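Local structure of stromal cell-derived factor 2-like protein (Arabidopsis thaliana, 3MAL) at residues Val16-Leu26 against Gly135-Arg143. The protein takes part in protein quality control and the unfolded protein response of the endoplasmic reticulum, in a complex with ERDJ3B and BIP1. Residues are numbered along the deposited sequence; the frame is centred on the assembly and turned at random. Where two conformers were deposited one is given.
With SO4 (sulfate ion), chain E; SO4 (sulfate ion), chain C.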
ATOM      1  N   VAL A  16     -17.660  -8.101  -2.899  1.00 22.25           N
ATOM      2  CA  VAL A  16     -16.311  -7.915  -3.526  1.00 21.52           C
ATOM      3  C   VAL A  16     -15.950  -6.478  -3.910  1.00 20.15           C
ATOM      4  O   VAL A  16     -14.762  -6.231  -4.152  1.00 19.78           O
ATOM      5  CB  VAL A  16     -16.036  -8.781  -4.814  1.00 21.52           C
ATOM      6  CG1 VAL A  16     -16.122 -10.290  -4.558  1.00 24.07           C
ATOM      7  CG2 VAL A  16     -16.883  -8.324  -6.040  1.00 23.26           C
ATOM      8  N   GLU A  17     -16.924  -5.559  -4.025  1.00 18.63           N
ATOM      9  CA  GLU A  17     -16.605  -4.150  -4.355  0.50 18.26           C
ATOM     10  C   GLU A  17     -15.891  -3.459  -3.194  1.00 17.28           C
ATOM     11  O   GLU A  17     -16.382  -3.404  -2.056  1.00 16.25           O
ATOM     12  CB  GLU A  17     -17.828  -3.333  -4.803  0.50 18.69           C
ATOM     13  CG  GLU A  17     -18.486  -3.805  -6.089  0.50 20.58           C
ATOM     14  CD  GLU A  17     -19.567  -4.830  -5.808  0.50 22.14           C
ATOM     15  OE1 GLU A  17     -19.586  -5.388  -4.677  0.50 22.33           O
ATOM     16  OE2 GLU A  17     -20.417  -5.057  -6.707  0.50 23.72           O
ATOM     17  N   ILE A  18     -14.729  -2.908  -3.468  1.00 15.86           N
ATOM     18  CA  ILE A  18     -13.981  -2.317  -2.382  1.00 14.67           C
ATOM     19  C   ILE A  18     -14.357  -0.846  -2.232  1.00 13.72           C
ATOM     20  O   ILE A  18     -14.170  -0.056  -3.157  1.00 14.30           O
ATOM     21  CB  ILE A  18     -12.472  -2.458  -2.630  1.00 14.53           C
ATOM     22  CG1 ILE A  18     -12.081  -3.949  -2.682  1.00 15.36           C
ATOM     23  CG2 ILE A  18     -11.688  -1.655  -1.601  1.00 15.04           C
ATOM     24  CD1 ILE A  18     -10.629  -4.195  -3.066  1.00 15.50           C
ATOM     25  N   THR A  19     -14.883  -0.468  -1.071  1.00 11.57           N
ATOM     26  CA  THR A  19     -15.396   0.889  -0.871  1.00 10.31           C
ATOM     27  C   THR A  19     -14.483   1.681   0.067  1.00  9.80           C
ATOM     28  O   THR A  19     -13.725   1.088   0.838  1.00  9.09           O
ATOM     29  CB  THR A  19     -16.809   0.852  -0.239  1.00 10.07           C
ATOM     30  OG1 THR A  19     -16.790  -0.028   0.897  1.00 10.28           O
ATOM     31  CG2 THR A  19     -17.846   0.346  -1.256  1.00  9.58           C
ATOM     32  N   TYR A  20     -14.564   3.009   0.032  1.00  9.03           N
ATOM     33  CA  TYR A  20     -13.788   3.787   0.991  1.00  9.01           C
ATOM     34  C   TYR A  20     -14.240   3.440   2.404  1.00  8.93           C
ATOM     35  O   TYR A  20     -15.439   3.219   2.645  1.00  7.74           O
ATOM     36  CB  TYR A  20     -13.924   5.291   0.733  1.00  9.19           C
ATOM     37  CG  TYR A  20     -13.284   5.728  -0.568  1.00  9.72           C
ATOM     38  CD1 TYR A  20     -14.063   5.930  -1.721  1.00  8.06           C
ATOM     39  CD2 TYR A  20     -11.914   5.927  -0.662  1.00  8.71           C
ATOM     40  CE1 TYR A  20     -13.481   6.308  -2.929  1.00  8.52           C
ATOM     41  CE2 TYR A  20     -11.331   6.350  -1.885  1.00  9.79           C
ATOM     42  CZ  TYR A  20     -12.124   6.525  -3.001  1.00  9.63           C
ATOM     43  OH  TYR A  20     -11.570   6.910  -4.211  1.00  9.63           O
ATOM     44  N   GLY A  21     -13.283   3.398   3.333  1.00  7.65           N
ATOM     45  CA  GLY A  21     -13.587   3.001   4.699  1.00  8.18           C
ATOM     46  C   GLY A  21     -13.370   1.517   4.952  1.00  8.15           C
ATOM     47  O   GLY A  21     -13.428   1.072   6.089  1.00  8.07           O
ATOM     48  N   SER A  22     -13.114   0.748   3.896  1.00  8.36           N
ATOM     49  CA  SER A  22     -12.968  -0.684   4.072  0.50  9.00           C
ATOM     50  C   SER A  22     -11.565  -1.042   4.574  1.00  8.95           C
ATOM     51  O   SER A  22     -10.594  -0.280   4.372  1.00  8.45           O
ATOM     52  CB  SER A  22     -13.283  -1.427   2.777  0.50  9.30           C
ATOM     53  OG  SER A  22     -12.113  -1.512   2.003  0.50 12.00           O
ATOM     54  N   ALA A  23     -11.482  -2.181   5.266  1.00  8.05           N
ATOM     55  CA  ALA A  23     -10.192  -2.719   5.701  1.00  9.03           C
ATOM     56  C   ALA A  23      -9.757  -3.836   4.746  1.00  8.73           C
ATOM     57  O   ALA A  23     -10.539  -4.734   4.421  1.00  8.97           O
ATOM     58  CB  ALA A  23     -10.256  -3.240   7.133  1.00  8.47           C
ATOM     59  N   ILE A  24      -8.514  -3.754   4.279  1.00  8.62           N
ATOM     60  CA  ILE A  24      -8.003  -4.713   3.302  1.00  7.89           C
ATOM     61  C   ILE A  24      -6.607  -5.209   3.657  1.00  8.12           C
ATOM     62  O   ILE A  24      -5.872  -4.542   4.393  1.00  7.43           O
ATOM     63  CB  ILE A  24      -7.958  -4.124   1.860  1.00  8.07           C
ATOM     64  CG1 ILE A  24      -6.899  -3.018   1.738  1.00  8.29           C
ATOM     65  CG2 ILE A  24      -9.389  -3.732   1.387  1.00  8.23           C
ATOM     66  CD1 ILE A  24      -6.598  -2.578   0.299  1.00 10.44           C
ATOM     67  N   LYS A  25      -6.270  -6.386   3.138  1.00  7.72           N
ATOM     68  CA  LYS A  25      -4.882  -6.756   2.935  1.00  8.57           C
ATOM     69  C   LYS A  25      -4.554  -6.608   1.443  1.00  8.62           C
ATOM     70  O   LYS A  25      -5.448  -6.657   0.585  1.00  9.37           O
ATOM     71  CB  LYS A  25      -4.604  -8.159   3.443  1.00  8.80           C
ATOM     72  CG  LYS A  25      -4.902  -8.321   4.918  1.00  8.88           C
ATOM     73  CD  LYS A  25      -4.288  -9.614   5.467  1.00  9.65           C
ATOM     74  CE  LYS A  25      -4.556  -9.726   6.976  1.00 10.68           C
ATOM     75  NZ  LYS A  25      -4.049 -11.030   7.493  1.00 12.26           N
ATOM     76  N   LEU A  26      -3.287  -6.337   1.155  1.00  9.14           N
ATOM     77  CA  LEU A  26      -2.814  -6.171  -0.203  1.00  9.57           C
ATOM     78  C   LEU A  26      -1.730  -7.201  -0.455  1.00  9.80           C
ATOM     79  O   LEU A  26      -0.652  -7.143   0.151  1.00  9.78           O
ATOM     80  CB  LEU A  26      -2.287  -4.743  -0.400  1.00  9.71           C
ATOM     81  CG  LEU A  26      -2.269  -4.285  -1.853  1.00 12.99           C
ATOM     82  CD1 LEU A  26      -3.688  -4.011  -2.398  1.00 11.05           C
ATOM     83  CD2 LEU A  26      -1.357  -3.038  -1.994  1.00 16.16           C
ATOM     84  N   GLY A 135     -11.917  -3.327 -15.884  1.00 17.87           N
ATOM     85  CA  GLY A 135     -12.682  -3.087 -14.651  1.00 15.46           C
ATOM     86  C   GLY A 135     -12.624  -1.627 -14.236  1.00 14.43           C
ATOM     87  O   GLY A 135     -11.563  -1.012 -14.279  1.00 13.31           O
ATOM     88  N   LYS A 136     -13.764  -1.072 -13.829  1.00 13.13           N
ATOM     89  CA  LYS A 136     -13.829   0.328 -13.489  1.00 13.26           C
ATOM     90  C   LYS A 136     -13.882   0.606 -11.984  1.00 12.70           C
ATOM     91  O   LYS A 136     -13.526   1.699 -11.542  1.00 13.72           O
ATOM     92  CB  LYS A 136     -14.991   0.986 -14.232  1.00 13.95           C
ATOM     93  CG  LYS A 136     -14.778   1.048 -15.773  1.00 14.93           C
ATOM     94  CD  LYS A 136     -16.100   1.360 -16.506  1.00 17.81           C
ATOM     95  CE  LYS A 136     -16.947   0.069 -16.545  1.00 19.93           C
ATOM     96  NZ  LYS A 136     -18.381   0.342 -16.715  1.00 25.94           N
ATOM     97  N   THR A 137     -14.326  -0.370 -11.205  1.00 11.78           N
ATOM     98  CA  THR A 137     -14.331  -0.244  -9.748  1.00 12.20           C
ATOM     99  C   THR A 137     -13.429  -1.323  -9.150  1.00 11.66           C
ATOM    100  O   THR A 137     -13.360  -2.436  -9.683  1.00 11.08           O
ATOM    101  CB  THR A 137     -15.751  -0.352  -9.138  1.00 12.73           C
ATOM    102  OG1 THR A 137     -16.317  -1.612  -9.486  1.00 15.55           O
ATOM    103  CG2 THR A 137     -16.685   0.788  -9.628  1.00 12.30           C
ATOM    104  N   TRP A 138     -12.754  -0.981  -8.057  1.00 10.37           N
ATOM    105  CA  TRP A 138     -11.807  -1.863  -7.391  1.00 10.07           C
ATOM    106  C   TRP A 138     -12.564  -3.020  -6.721  1.00 10.01           C
ATOM    107  O   TRP A 138     -13.547  -2.790  -6.002  1.00  9.60           O
ATOM    108  CB  TRP A 138     -10.991  -1.058  -6.361  1.00  8.66           C
ATOM    109  CG  TRP A 138      -9.710  -1.705  -5.842  1.00  8.53           C
ATOM    110  CD1 TRP A 138      -9.093  -2.839  -6.304  1.00 10.32           C
ATOM    111  CD2 TRP A 138      -8.889  -1.219  -4.774  1.00  8.98           C
ATOM    112  NE1 TRP A 138      -7.953  -3.094  -5.571  1.00 10.52           N
ATOM    113  CE2 TRP A 138      -7.799  -2.108  -4.638  1.00  8.37           C
ATOM    114  CE3 TRP A 138      -8.974  -0.113  -3.913  1.00  7.81           C
ATOM    115  CZ2 TRP A 138      -6.796  -1.934  -3.666  1.00  8.60           C
ATOM    116  CZ3 TRP A 138      -7.968   0.070  -2.943  1.00  8.06           C
ATOM    117  CH2 TRP A 138      -6.889  -0.840  -2.841  1.00  8.43           C
ATOM    118  N   LYS A 139     -12.097  -4.246  -6.965  1.00 10.57           N
ATOM    119  CA  LYS A 139     -12.692  -5.442  -6.392  1.00 11.10           C
ATOM    120  C   LYS A 139     -11.653  -6.357  -5.755  1.00 12.36           C
ATOM    121  O   LYS A 139     -10.465  -6.319  -6.095  1.00 12.29           O
ATOM    122  CB  LYS A 139     -13.500  -6.220  -7.456  1.00 11.40           C
ATOM    123  CG  LYS A 139     -14.682  -5.417  -8.016  1.00 11.68           C
ATOM    124  CD  LYS A 139     -15.364  -6.174  -9.144  1.00 11.36           C
ATOM    125  CE  LYS A 139     -16.370  -5.267  -9.863  1.00 10.31           C
ATOM    126  NZ  LYS A 139     -15.643  -4.311 -10.717  1.00  9.58           N
ATOM    127  N   GLN A 140     -12.092  -7.199  -4.824  1.00 13.04           N
ATOM    128  CA  GLN A 140     -11.211  -8.200  -4.258  1.00 14.14           C
ATOM    129  C   GLN A 140     -10.695  -9.158  -5.336  1.00 15.00           C
ATOM    130  O   GLN A 140     -11.426  -9.534  -6.244  1.00 15.42           O
ATOM    131  CB  GLN A 140     -11.952  -8.979  -3.174  1.00 15.16           C
ATOM    132  CG  GLN A 140     -11.122 -10.058  -2.548  1.00 17.40           C
ATOM    133  CD  GLN A 140     -11.876 -10.806  -1.458  1.00 23.57           C
ATOM    134  OE1 GLN A 140     -11.963 -10.352  -0.318  1.00 23.58           O
ATOM    135  NE2 GLN A 140     -12.387 -11.984  -1.802  1.00 23.99           N
ATOM    136  N   ASP A 141      -9.433  -9.533  -5.238  1.00 15.59           N
ATOM    137  CA  ASP A 141      -8.790 -10.403  -6.209  1.00 17.11           C
ATOM    138  C   ASP A 141      -8.555  -9.848  -7.580  1.00 16.54           C
ATOM    139  O   ASP A 141      -8.050 -10.591  -8.398  1.00 17.34           O
ATOM    140  CB  ASP A 141      -9.517 -11.743  -6.407  1.00 18.19           C
ATOM    141  CG  ASP A 141      -9.699 -12.476  -5.137  1.00 22.64           C
ATOM    142  OD1 ASP A 141     -10.855 -12.595  -4.685  1.00 29.43           O
ATOM    143  OD2 ASP A 141      -8.686 -12.921  -4.565  1.00 26.98           O
ATOM    144  N   GLN A 142      -8.887  -8.601  -7.898  1.00 16.12           N
ATOM    145  CA  GLN A 142      -8.519  -8.165  -9.264  1.00 15.05           C
ATOM    146  C   GLN A 142      -7.103  -7.615  -9.272  1.00 14.07           C
ATOM    147  O   GLN A 142      -6.626  -7.090  -8.272  1.00 12.73           O
ATOM    148  CB  GLN A 142      -9.501  -7.169  -9.939  1.00 16.17           C
ATOM    149  CG  GLN A 142      -9.719  -6.012  -9.149  1.00 17.78           C
ATOM    150  CD  GLN A 142     -10.403  -4.849  -9.820  1.00 15.85           C
ATOM    151  OE1 GLN A 142     -11.311  -4.940 -10.682  1.00 17.51           O
ATOM    152  NE2 GLN A 142     -10.037  -3.735  -9.339  1.00 13.01           N
ATOM    153  N   ARG A 143      -6.440  -7.705 -10.415  1.00 12.17           N
ATOM    154  CA  ARG A 143      -5.049  -7.301 -10.520  1.00 11.54           C
ATOM    155  C   ARG A 143      -4.982  -5.785 -10.650  1.00 10.47           C
ATOM    156  O   ARG A 143      -5.680  -5.191 -11.489  1.00  9.38           O
ATOM    157  CB  ARG A 143      -4.422  -7.996 -11.727  1.00 11.67           C
ATOM    158  CG  ARG A 143      -4.406  -9.530 -11.589  1.00 14.65           C
ATOM    159  CD  ARG A 143      -4.151 -10.230 -12.924  1.00 17.50           C
ATOM    160  NE  ARG A 143      -2.729 -10.521 -13.070  1.00 22.29           N
ATOM    161  CZ  ARG A 143      -1.891  -9.872 -13.872  1.00 25.48           C
ATOM    162  NH1 ARG A 143      -2.330  -8.879 -14.643  1.00 28.21           N
ATOM    163  NH2 ARG A 143      -0.610 -10.229 -13.908  1.00 25.92           N
TER
HETATM  164  S   SO4 E   3     -17.367  -2.277 -13.499  1.00 29.74           S
HETATM  165  O1  SO4 E   3     -16.294  -2.373 -14.472  1.00 27.19           O
HETATM  166  O2  SO4 E   3     -18.248  -1.175 -13.876  1.00 29.26           O
HETATM  167  O3  SO4 E   3     -18.070  -3.567 -13.479  1.00 29.19           O
HETATM  168  O4  SO4 E   3     -16.801  -2.003 -12.186  1.00 28.84           O
HETATM  169  S   SO4 C   1     -13.591  -6.734 -13.124  1.00 16.64           S
HETATM  170  O1  SO4 C   1     -13.865  -6.916 -14.546  1.00 16.74           O
HETATM  171  O2  SO4 C   1     -14.138  -5.465 -12.731  1.00 15.39           O
HETATM  172  O3  SO4 C   1     -14.151  -7.830 -12.352  1.00 16.32           O
HETATM  173  O4  SO4 C   1     -12.150  -6.684 -12.936  1.00 18.64           O
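Ile18 lays its CD1 methyl over one face of the Trp138 indole. The methyl sits 3.6 Å from the centroid of the five-membered ring, straight above it, a clear CH-pi contact. CG1 of Ile18 is anti to the carbonyl carbon (chi1 -62°), and the chain extends beyond it to place CD1 there. CG2 of the same residue reaches the six-membered part near CE3. Leu26 CD1 meets the ring at its edge, in plane, 3.9 Å from Trp138 CZ2. Ile24 CD1 approaches obliquely, 3.6 Å from Trp138 CH2. Val66, Ile86 and Ala186 also touch the indole, so it packs among strands 64-67, 85-90 and 184-190 of the beta-trefoil barrel.

Two backbone bonds flank Glu17 and Lys139, which form a single bridge. Ile18 N donates to Trp138 O at 2.8 Å, almost straight at 173°. Gln140 N donates to Val16 O at 2.9 Å, in the carbonyl plane.

The outer side is looser. Val16 CG2 only brushes the Lys139 chain, 4.1 Å from CD. Lys139 then bends at chi4 (75°), and its NZ bonds to Thr137 O and to two sulfate ions, most likely picked up from the crystallisation solution. The chain E sulfate is also held by Lys136 N, through its O1, and by Thr137 OG1, 2.8 Å from its O4.

The chemistry divides accordingly: apolar contacts hold Trp138 against the barrel, and paired backbone bonds tie the first modelled residues to the 135-143 loop. The side with Lys136 and Lys139 can hold anions, but the sulfates alone do not establish a natural ligand.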